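Local coordinates for tripartite terminase subunit 3 (Human herpesvirus 5, PDB 3N4P), which supplies, through this C-terminal nuclease domain of the terminase large subunit, the DNA-cutting activity of the motor that packages viral genomes into empty capsids, at residues F59-P69 with Y130-E139; F92-F100 with I215-L225. All blocks are in the same frame, centred on the assembly; numbering follows the deposited sequence.

How the contacts relate
Both contacts involve one mixed beta-sheet, and along the chain they cross, since their segments alternate. The chain first lays down 59-69, which carries Asp68, then turns through strand 80-88 into 92-100. Helix 109-127 follows and delivers 130-139, which closes contact 1 by pairing in parallel with 59-69. Contact 2 closes later, when 215-225 comes back over 92-100 after strand 204-211 has joined that edge of the sheet. Contact 1 thus ties two sheet strands together, whereas contact 2 fastens a helix onto the sheet. The two touch where Tyr130 OH meets Tyr95 OH at 2.8 Å, a probable hydrogen bond.

Contact 1: F59-P69 with Y130-E139; sequences FGKTLYVYLDP and YLDELRIAVE
Glu133 OE1 is gripped from opposite faces of its carboxylate: the hydroxyl OG1 of Thr62 donates to it at 2.8 Å, and on the other side NE of Arg135 forms a salt bridge at 3.2 Å. Glu133 CG lies anti to the backbone N (chi1 -174°), which carries the carboxylate out beside Thr62; its OE2 goes on to Arg165. The extended Arg135 runs alongside the Tyr64 ring, Arg135 CD meeting Tyr64 CE2 at 3.3 Å, with guanidinium and ring planes 53° apart, while its NH1 binds Ala273 O. Thr62 CG2 sits over one face of that ring, toward its rim.

Behind these side chains the two strands run parallel, Lys61 O taking Asp132 N just before a ladder bonded from Leu63 N to Glu133 O through to Glu139 N on Leu67 O. Leu63, Val65 and Leu67 line up with Leu134, Ile136 and Val138 on the sheet face covered by helix 144-161; Leu63 CD1 and Leu134 CD2 touch at 3.6 Å, side by side.

At the C-terminal ends the parallel register sets Asp68 next to Glu139, with Asp68 OD2 just 2.8 Å from Glu139 OE2. Both carboxylates belong to the magnesium site, so the metal explains why they converge without a hydrogen bond between them, consistent with a metal-dependent nuclease centre that Asp256, also a predicted active-site residue, adjoins.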
loop_
_atom_site.group_PDB
_atom_site.type_symbol
_atom_site.label_atom_id
_atom_site.label_comp_id
_atom_site.label_asym_id
_atom_site.label_seq_id
_atom_site.Cartn_x
_atom_site.Cartn_y
_atom_site.Cartn_z
ATOM N N PHE B 59 -11.486 -0.708 11.731
ATOM C CA PHE B 59 -10.206 -0.544 12.443
ATOM C C PHE B 59 -10.288 -0.888 13.904
ATOM O O PHE B 59 -11.266 -0.562 14.592
ATOM C CB PHE B 59 -9.658 0.883 12.299
ATOM C CG PHE B 59 -9.190 1.196 10.916
ATOM C CD1 PHE B 59 -10.105 1.564 9.922
ATOM C CD2 PHE B 59 -7.856 1.101 10.593
ATOM C CE1 PHE B 59 -9.686 1.843 8.616
ATOM C CE2 PHE B 59 -7.424 1.380 9.295
ATOM C CZ PHE B 59 -8.367 1.722 8.287
ATOM N N GLY B 60 -9.245 -1.506 14.427
ATOM C CA GLY B 60 -9.209 -1.616 15.881
ATOM C C GLY B 60 -9.089 -0.210 16.499
ATOM O O GLY B 60 -8.480 0.666 15.905
ATOM N N LYS B 61 -9.699 0.014 17.678
ATOM C CA LYS B 61 -9.627 1.328 18.303
ATOM C C LYS B 61 -8.515 1.441 19.340
ATOM O O LYS B 61 -8.320 2.495 19.969
ATOM C CB LYS B 61 -10.997 1.732 18.857
ATOM C CG LYS B 61 -12.034 1.543 17.764
ATOM C CD LYS B 61 -13.338 2.199 18.118
ATOM C CE LYS B 61 -14.070 2.492 16.818
ATOM N NZ LYS B 61 -15.560 2.414 17.029
ATOM N N THR B 62 -7.763 0.367 19.482
ATOM C CA THR B 62 -6.722 0.356 20.441
ATOM C C THR B 62 -5.346 0.387 19.821
ATOM O O THR B 62 -5.022 -0.459 19.027
ATOM C CB THR B 62 -6.859 -0.865 21.364
ATOM O OG1 THR B 62 -8.064 -0.730 22.104
ATOM C CG2 THR B 62 -5.722 -0.877 22.380
ATOM N N LEU B 63 -4.516 1.338 20.243
ATOM C CA LEU B 63 -3.089 1.371 19.851
ATOM C C LEU B 63 -2.255 0.499 20.814
ATOM O O LEU B 63 -2.181 0.793 21.985
ATOM C CB LEU B 63 -2.570 2.820 19.978
ATOM C CG LEU B 63 -1.696 3.465 18.947
ATOM C CD1 LEU B 63 -0.715 4.607 19.451
ATOM C CD2 LEU B 63 -1.039 2.458 17.915
ATOM N N TYR B 64 -1.619 -0.552 20.352
ATOM C CA TYR B 64 -0.707 -1.347 21.177
ATOM C C TYR B 64 0.714 -0.828 20.950
ATOM O O TYR B 64 1.160 -0.725 19.787
ATOM C CB TYR B 64 -0.801 -2.853 20.765
ATOM C CG TYR B 64 -2.157 -3.404 21.115
ATOM C CD1 TYR B 64 -3.235 -3.237 20.247
ATOM C CD2 TYR B 64 -2.402 -3.966 22.386
ATOM C CE1 TYR B 64 -4.558 -3.723 20.599
ATOM C CE2 TYR B 64 -3.724 -4.465 22.776
ATOM C CZ TYR B 64 -4.793 -4.310 21.869
ATOM O OH TYR B 64 -6.081 -4.715 22.214
ATOM N N VAL B 65 1.447 -0.513 22.006
ATOM C CA VAL B 65 2.857 -0.197 21.790
ATOM C C VAL B 65 3.836 -1.007 22.676
ATOM O O VAL B 65 3.529 -1.345 23.793
ATOM C CB VAL B 65 3.205 1.392 21.937
ATOM C CG1 VAL B 65 1.999 2.357 21.998
ATOM C CG2 VAL B 65 4.230 1.621 22.944
ATOM N N TYR B 66 5.068 -1.183 22.228
ATOM C CA TYR B 66 6.045 -1.871 23.041
ATOM C C TYR B 66 7.341 -1.151 22.911
ATOM O O TYR B 66 7.718 -0.788 21.803
ATOM C CB TYR B 66 6.284 -3.236 22.391
ATOM C CG TYR B 66 7.331 -4.075 23.025
ATOM C CD1 TYR B 66 7.015 -4.921 24.098
ATOM C CD2 TYR B 66 8.631 -4.110 22.514
ATOM C CE1 TYR B 66 7.990 -5.777 24.672
ATOM C CE2 TYR B 66 9.613 -4.937 23.092
ATOM C CZ TYR B 66 9.280 -5.765 24.159
ATOM O OH TYR B 66 10.226 -6.590 24.715
ATOM N N LEU B 67 8.091 -1.077 24.003
ATOM C CA LEU B 67 9.454 -0.617 23.901
ATOM C C LEU B 67 10.339 -1.353 24.865
ATOM O O LEU B 67 9.893 -1.843 25.895
ATOM C CB LEU B 67 9.566 0.905 24.152
ATOM C CG LEU B 67 9.168 1.396 25.540
ATOM C CD1 LEU B 67 9.941 2.708 26.013
ATOM C CD2 LEU B 67 7.682 1.667 25.519
ATOM N N ASP B 68 11.614 -1.398 24.522
ATOM C CA ASP B 68 12.633 -2.044 25.348
ATOM C C ASP B 68 13.712 -1.055 25.677
ATOM O O ASP B 68 14.701 -0.959 24.945
ATOM C CB ASP B 68 13.259 -3.238 24.591
ATOM C CG ASP B 68 14.423 -3.890 25.367
ATOM O OD1 ASP B 68 14.744 -3.480 26.515
ATOM O OD2 ASP B 68 15.020 -4.835 24.824
ATOM N N PRO B 69 13.544 -0.302 26.779
ATOM C CA PRO B 69 14.537 0.748 26.994
ATOM C C PRO B 69 15.915 0.132 27.191
ATOM O O PRO B 69 16.055 -0.872 27.911
ATOM C CB PRO B 69 14.058 1.473 28.274
ATOM C CG PRO B 69 13.062 0.556 28.908
ATOM C CD PRO B 69 12.504 -0.345 27.825
ATOM N N TYR B 130 -9.843 7.701 15.315
ATOM C CA TYR B 130 -10.700 6.604 15.710
ATOM C C TYR B 130 -10.049 5.868 16.877
ATOM O O TYR B 130 -10.712 5.089 17.524
ATOM C CB TYR B 130 -10.980 5.643 14.526
ATOM C CG TYR B 130 -9.755 5.175 13.794
ATOM C CD1 TYR B 130 -9.218 5.923 12.736
ATOM C CD2 TYR B 130 -9.109 4.005 14.157
ATOM C CE1 TYR B 130 -8.105 5.507 12.065
ATOM C CE2 TYR B 130 -7.933 3.623 13.505
ATOM C CZ TYR B 130 -7.473 4.349 12.439
ATOM O OH TYR B 130 -6.336 3.956 11.767
ATOM N N LEU B 131 -8.745 6.106 17.128
ATOM C CA LEU B 131 -8.058 5.370 18.163
ATOM C C LEU B 131 -8.497 5.989 19.500
ATOM O O LEU B 131 -8.319 7.189 19.694
ATOM C CB LEU B 131 -6.571 5.539 17.997
ATOM C CG LEU B 131 -5.928 4.866 16.801
ATOM C CD1 LEU B 131 -4.400 5.077 16.827
ATOM C CD2 LEU B 131 -6.255 3.379 16.647
ATOM N N ASP B 132 -9.111 5.184 20.380
ATOM C CA ASP B 132 -9.659 5.702 21.641
ATOM C C ASP B 132 -9.061 5.151 22.938
ATOM O O ASP B 132 -9.482 5.583 24.027
ATOM C CB ASP B 132 -11.223 5.661 21.665
ATOM C CG ASP B 132 -11.839 4.226 21.877
ATOM O OD1 ASP B 132 -11.157 3.153 21.769
ATOM O OD2 ASP B 132 -13.080 4.194 22.148
ATOM N N GLU B 133 -8.066 4.264 22.816
ATOM C CA GLU B 133 -7.341 3.640 23.942
ATOM C C GLU B 133 -5.880 3.326 23.604
ATOM O O GLU B 133 -5.572 3.011 22.466
ATOM C CB GLU B 133 -8.051 2.343 24.296
ATOM C CG GLU B 133 -7.597 1.547 25.538
ATOM C CD GLU B 133 -8.491 0.293 25.731
ATOM O OE1 GLU B 133 -8.366 -0.706 24.934
ATOM O OE2 GLU B 133 -9.347 0.304 26.657
ATOM N N LEU B 134 -4.999 3.395 24.595
ATOM C CA LEU B 134 -3.591 2.977 24.485
ATOM C C LEU B 134 -3.233 1.845 25.398
ATOM O O LEU B 134 -3.555 1.901 26.565
ATOM C CB LEU B 134 -2.681 4.068 24.978
ATOM C CG LEU B 134 -2.138 5.022 23.986
ATOM C CD1 LEU B 134 -1.525 6.207 24.849
ATOM C CD2 LEU B 134 -1.130 4.260 23.060
ATOM N N ARG B 135 -2.488 0.876 24.899
ATOM C CA ARG B 135 -2.024 -0.217 25.703
ATOM C C ARG B 135 -0.570 -0.368 25.470
ATOM O O ARG B 135 -0.144 -0.617 24.341
ATOM C CB ARG B 135 -2.714 -1.486 25.300
ATOM C CG ARG B 135 -4.043 -1.622 25.938
ATOM C CD ARG B 135 -4.832 -2.876 25.470
ATOM N NE ARG B 135 -6.147 -2.740 26.067
ATOM C CZ ARG B 135 -6.709 -3.586 26.945
ATOM N NH1 ARG B 135 -6.124 -4.755 27.274
ATOM N NH2 ARG B 135 -7.901 -3.268 27.463
ATOM N N ILE B 136 0.200 -0.248 26.544
ATOM C CA ILE B 136 1.634 -0.072 26.441
ATOM C C ILE B 136 2.352 -1.124 27.262
ATOM O O ILE B 136 2.059 -1.282 28.411
ATOM C CB ILE B 136 2.030 1.356 26.956
ATOM C CG1 ILE B 136 1.301 2.414 26.133
ATOM C CG2 ILE B 136 3.564 1.601 26.915
ATOM C CD1 ILE B 136 1.375 3.841 26.771
ATOM N N ALA B 137 3.322 -1.802 26.670
ATOM C CA ALA B 137 4.217 -2.667 27.423
ATOM C C ALA B 137 5.637 -2.134 27.437
ATOM O O ALA B 137 6.206 -1.869 26.378
ATOM C CB ALA B 137 4.225 -4.069 26.741
ATOM N N VAL B 138 6.275 -2.093 28.574
ATOM C CA VAL B 138 7.635 -1.571 28.654
ATOM C C VAL B 138 8.433 -2.727 29.202
ATOM O O VAL B 138 8.199 -3.133 30.329
ATOM C CB VAL B 138 7.796 -0.389 29.689
ATOM C CG1 VAL B 138 9.239 0.118 29.720
ATOM C CG2 VAL B 138 6.896 0.813 29.393
ATOM N N GLU B 139 9.395 -3.229 28.436
ATOM C CA GLU B 139 10.239 -4.303 28.901
ATOM C C GLU B 139 11.132 -3.847 30.005
ATOM O O GLU B 139 11.794 -2.836 29.890
ATOM C CB GLU B 139 11.150 -4.850 27.799
ATOM C CG GLU B 139 11.461 -6.369 27.981
ATOM C CD GLU B 139 12.934 -6.724 27.778
ATOM O OE1 GLU B 139 13.498 -7.455 28.631
ATOM O OE2 GLU B 139 13.529 -6.270 26.770
#

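Contact 2: F92-F100 with I215-L225; sequences FLIYGLEHF and IKLSHDPIEYL
His99 and Tyr224 make the one polar link in an otherwise greasy interface: ND1 of His99 and OH of Tyr224 are hydrogen-bonded at 2.8 Å, and either could be the donor. The rings meet rim to rim, their planes 52° apart, so neither covers the face of the other. Both side chains swing out with CG anti to the backbone N (His99 chi1 -168°), and this brings the imidazole edge up to the phenol.

Two residues earlier in the strand, Leu97 is the centre of the apolar contact. Its CD1 reaches the start of the helix, lying 4.0 Å from Pro221 CB and close to the CD1 of Ile222 and the CD2 of Leu225. From the loop ahead of the helix, Ile215 sends CD1 against the root of the same leucine, 4.1 Å from Leu97 CB, and on to the backbone N of His99. Ile94, one residue before the beta bulge at Tyr95 and Gly96, meets Leu225 tip to tip, CD1 to CD2 at 4.1 Å. Leu257 of helix 256-267 packs on Leu97, Tyr224 and Leu225, and Phe43 on Ile94, Ile222 and Leu225.

Two features shape the approach to the helix. Ile215 O accepts from both Ser218 N and His219 N, tightening the turn, and Asp220 is the N-cap, its OD1 taking the N-H of Ile222 at 3.3 Å; OD2 forms a salt bridge with Arg47.

The axes of helix segment 221-225 and strand 92-100 approach to 10.0 Å at 64°, a helix laid across a beta-sheet as in the layered alpha/beta core of RNase H-like terminase nucleases, with His99 reaching to the neighbourhood of Asp256, a predicted active-site residue.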
loop_
_atom_site.group_PDB
_atom_site.type_symbol
_atom_site.label_atom_id
_atom_site.label_comp_id
_atom_site.label_asym_id
_atom_site.label_seq_id
_atom_site.Cartn_x
_atom_site.Cartn_y
_atom_site.Cartn_z
ATOM N N PHE B 92 -2.817 -6.436 10.832
ATOM C CA PHE B 92 -2.186 -5.568 11.817
ATOM C C PHE B 92 -1.348 -4.575 11.131
ATOM O O PHE B 92 -0.509 -4.922 10.276
ATOM C CB PHE B 92 -1.380 -6.438 12.755
ATOM C CG PHE B 92 -2.200 -7.618 13.254
ATOM C CD1 PHE B 92 -3.071 -7.466 14.335
ATOM C CD2 PHE B 92 -2.153 -8.836 12.594
ATOM C CE1 PHE B 92 -3.883 -8.545 14.800
ATOM C CE2 PHE B 92 -2.976 -9.937 13.029
ATOM C CZ PHE B 92 -3.843 -9.764 14.163
ATOM N N LEU B 93 -1.587 -3.334 11.515
ATOM C CA LEU B 93 -1.074 -2.175 10.847
ATOM C C LEU B 93 0.002 -1.476 11.682
ATOM O O LEU B 93 -0.197 -1.269 12.864
ATOM C CB LEU B 93 -2.254 -1.253 10.716
ATOM C CG LEU B 93 -2.477 -0.612 9.379
ATOM C CD1 LEU B 93 -3.674 -1.355 8.897
ATOM C CD2 LEU B 93 -2.860 0.769 9.602
ATOM N N ILE B 94 1.150 -1.121 11.105
ATOM C CA ILE B 94 2.227 -0.513 11.919
ATOM C C ILE B 94 2.048 0.978 11.759
ATOM O O ILE B 94 2.139 1.492 10.624
ATOM C CB ILE B 94 3.626 -0.925 11.439
ATOM C CG1 ILE B 94 3.809 -2.407 11.635
ATOM C CG2 ILE B 94 4.790 -0.154 12.194
ATOM C CD1 ILE B 94 4.891 -2.836 10.740
ATOM N N TYR B 95 1.720 1.648 12.879
ATOM C CA TYR B 95 1.492 3.076 12.867
ATOM C C TYR B 95 2.735 3.924 13.150
ATOM O O TYR B 95 2.799 5.112 12.778
ATOM C CB TYR B 95 0.411 3.436 13.928
ATOM C CG TYR B 95 -1.032 2.960 13.540
ATOM C CD1 TYR B 95 -1.660 3.443 12.391
ATOM C CD2 TYR B 95 -1.709 2.008 14.300
ATOM C CE1 TYR B 95 -2.944 3.045 12.044
ATOM C CE2 TYR B 95 -3.022 1.589 13.995
ATOM C CZ TYR B 95 -3.628 2.122 12.869
ATOM O OH TYR B 95 -4.891 1.736 12.526
ATOM N N GLY B 96 3.693 3.347 13.864
ATOM C CA GLY B 96 4.827 4.106 14.352
ATOM C C GLY B 96 6.005 3.225 14.641
ATOM O O GLY B 96 5.829 2.029 14.993
ATOM N N LEU B 97 7.202 3.776 14.389
ATOM C CA LEU B 97 8.482 3.093 14.681
ATOM C C LEU B 97 9.451 4.126 15.191
ATOM O O LEU B 97 9.485 5.266 14.701
ATOM C CB LEU B 97 9.104 2.392 13.455
ATOM C CG LEU B 97 8.312 1.295 12.744
ATOM C CD1 LEU B 97 8.813 1.029 11.277
ATOM C CD2 LEU B 97 8.217 -0.058 13.555
ATOM N N GLU B 98 10.183 3.784 16.241
ATOM C CA GLU B 98 11.315 4.594 16.640
ATOM C C GLU B 98 12.449 3.685 16.958
ATOM O O GLU B 98 12.257 2.596 17.513
ATOM C CB GLU B 98 11.006 5.467 17.843
ATOM C CG GLU B 98 9.820 6.470 17.673
ATOM C CD GLU B 98 10.013 7.574 16.604
ATOM O OE1 GLU B 98 11.081 7.710 15.959
ATOM O OE2 GLU B 98 9.048 8.340 16.404
ATOM N N HIS B 99 13.658 4.170 16.691
ATOM C CA HIS B 99 14.861 3.506 17.126
ATOM C C HIS B 99 15.680 4.643 17.670
ATOM O O HIS B 99 16.306 5.413 16.936
ATOM C CB HIS B 99 15.572 2.818 15.978
ATOM C CG HIS B 99 16.661 1.887 16.421
ATOM N ND1 HIS B 99 17.328 1.057 15.546
ATOM C CD2 HIS B 99 17.223 1.676 17.641
ATOM C CE1 HIS B 99 18.257 0.383 16.202
ATOM N NE2 HIS B 99 18.206 0.729 17.476
ATOM N N PHE B 100 15.708 4.749 18.983
ATOM C CA PHE B 100 16.278 5.942 19.596
ATOM C C PHE B 100 17.656 5.736 20.228
ATOM O O PHE B 100 17.866 4.764 20.935
ATOM C CB PHE B 100 15.283 6.487 20.608
ATOM C CG PHE B 100 15.879 7.514 21.571
ATOM C CD1 PHE B 100 15.790 8.856 21.289
ATOM C CD2 PHE B 100 16.505 7.112 22.740
ATOM C CE1 PHE B 100 16.344 9.836 22.187
ATOM C CE2 PHE B 100 17.068 8.062 23.613
ATOM C CZ PHE B 100 16.970 9.417 23.344
ATOM N N ILE B 215 13.760 7.918 12.692
ATOM C CA ILE B 215 14.224 7.247 11.499
ATOM C C ILE B 215 13.995 8.026 10.192
ATOM O O ILE B 215 14.818 7.924 9.293
ATOM C CB ILE B 215 13.577 5.813 11.398
ATOM C CG1 ILE B 215 13.929 4.989 12.653
ATOM C CG2 ILE B 215 14.000 5.051 10.107
ATOM C CD1 ILE B 215 12.950 3.721 12.780
ATOM N N LYS B 216 12.849 8.714 10.039
ATOM C CA LYS B 216 12.430 9.214 8.708
ATOM C C LYS B 216 13.391 10.134 8.021
ATOM O O LYS B 216 13.467 10.150 6.747
ATOM C CB LYS B 216 11.102 9.978 8.752
ATOM C CG LYS B 216 9.920 9.085 8.388
ATOM C CD LYS B 216 8.942 9.662 7.283
ATOM C CE LYS B 216 7.627 10.243 7.845
ATOM N NZ LYS B 216 7.023 9.415 8.968
ATOM N N LEU B 217 14.143 10.913 8.808
ATOM C CA LEU B 217 15.107 11.787 8.192
ATOM C C LEU B 217 16.344 11.128 7.577
ATOM O O LEU B 217 17.055 11.823 6.800
ATOM C CB LEU B 217 15.556 12.992 9.113
ATOM C CG LEU B 217 14.491 13.884 9.803
ATOM C CD1 LEU B 217 15.225 14.990 10.609
ATOM C CD2 LEU B 217 13.514 14.553 8.817
ATOM N N SER B 218 16.616 9.871 7.910
ATOM C CA SER B 218 17.767 9.128 7.376
ATOM C C SER B 218 17.402 7.975 6.427
ATOM O O SER B 218 18.232 7.596 5.590
ATOM C CB SER B 218 18.585 8.485 8.531
ATOM O OG SER B 218 18.672 9.371 9.665
ATOM N N HIS B 219 16.233 7.377 6.612
ATOM C CA HIS B 219 15.794 6.242 5.803
ATOM C C HIS B 219 14.306 6.271 5.706
ATOM O O HIS B 219 13.645 6.697 6.650
ATOM C CB HIS B 219 16.090 4.867 6.452
ATOM C CG HIS B 219 17.535 4.596 6.634
ATOM N ND1 HIS B 219 18.132 4.568 7.883
ATOM C CD2 HIS B 219 18.514 4.317 5.738
ATOM C CE1 HIS B 219 19.424 4.311 7.754
ATOM N NE2 HIS B 219 19.686 4.177 6.466
ATOM N N ASP B 220 13.768 5.746 4.609
ATOM C CA ASP B 220 12.365 5.157 4.683
ATOM C C ASP B 220 12.280 4.139 5.837
ATOM O O ASP B 220 13.064 3.182 5.821
ATOM C CB ASP B 220 11.998 4.541 3.303
ATOM C CG ASP B 220 10.668 3.702 3.352
ATOM O OD1 ASP B 220 9.791 3.874 4.265
ATOM O OD2 ASP B 220 10.523 2.842 2.460
ATOM N N PRO B 221 11.412 4.356 6.872
ATOM C CA PRO B 221 11.400 3.454 8.048
ATOM C C PRO B 221 11.088 2.013 7.745
ATOM O O PRO B 221 11.611 1.090 8.421
ATOM C CB PRO B 221 10.292 3.998 8.969
ATOM C CG PRO B 221 10.157 5.551 8.587
ATOM C CD PRO B 221 10.655 5.621 7.103
ATOM N N ILE B 222 10.195 1.798 6.774
ATOM C CA ILE B 222 9.910 0.470 6.314
ATOM C C ILE B 222 11.092 -0.229 5.611
ATOM O O ILE B 222 11.305 -1.450 5.777
ATOM C CB ILE B 222 8.627 0.447 5.453
ATOM C CG1 ILE B 222 7.375 0.872 6.305
ATOM C CG2 ILE B 222 8.519 -0.896 4.780
ATOM C CD1 ILE B 222 7.285 0.107 7.630
ATOM N N GLU B 223 11.880 0.504 4.836
ATOM C CA GLU B 223 13.136 -0.080 4.233
ATOM C C GLU B 223 14.172 -0.437 5.307
ATOM O O GLU B 223 14.782 -1.518 5.284
ATOM C CB GLU B 223 13.740 0.862 3.190
ATOM C CG GLU B 223 15.161 0.492 2.661
ATOM C CD GLU B 223 15.459 0.999 1.201
ATOM O OE1 GLU B 223 15.398 2.246 0.935
ATOM O OE2 GLU B 223 15.801 0.138 0.331
ATOM N N TYR B 224 14.288 0.418 6.321
ATOM C CA TYR B 224 15.096 0.153 7.484
ATOM C C TYR B 224 14.617 -1.098 8.257
ATOM O O TYR B 224 15.435 -1.921 8.667
ATOM C CB TYR B 224 14.994 1.374 8.394
ATOM C CG TYR B 224 15.875 1.307 9.601
ATOM C CD1 TYR B 224 15.337 1.077 10.865
ATOM C CD2 TYR B 224 17.281 1.500 9.495
ATOM C CE1 TYR B 224 16.154 1.026 11.997
ATOM C CE2 TYR B 224 18.111 1.434 10.628
ATOM C CZ TYR B 224 17.540 1.219 11.868
ATOM O OH TYR B 224 18.355 1.188 12.978
ATOM N N LEU B 225 13.311 -1.185 8.511
ATOM C CA LEU B 225 12.697 -2.293 9.182
ATOM C C LEU B 225 12.858 -3.597 8.314
ATOM O O LEU B 225 13.157 -4.658 8.849
ATOM C CB LEU B 225 11.204 -2.009 9.484
ATOM C CG LEU B 225 10.424 -3.181 10.099
ATOM C CD1 LEU B 225 10.852 -3.375 11.526
ATOM C CD2 LEU B 225 8.897 -2.978 10.095
#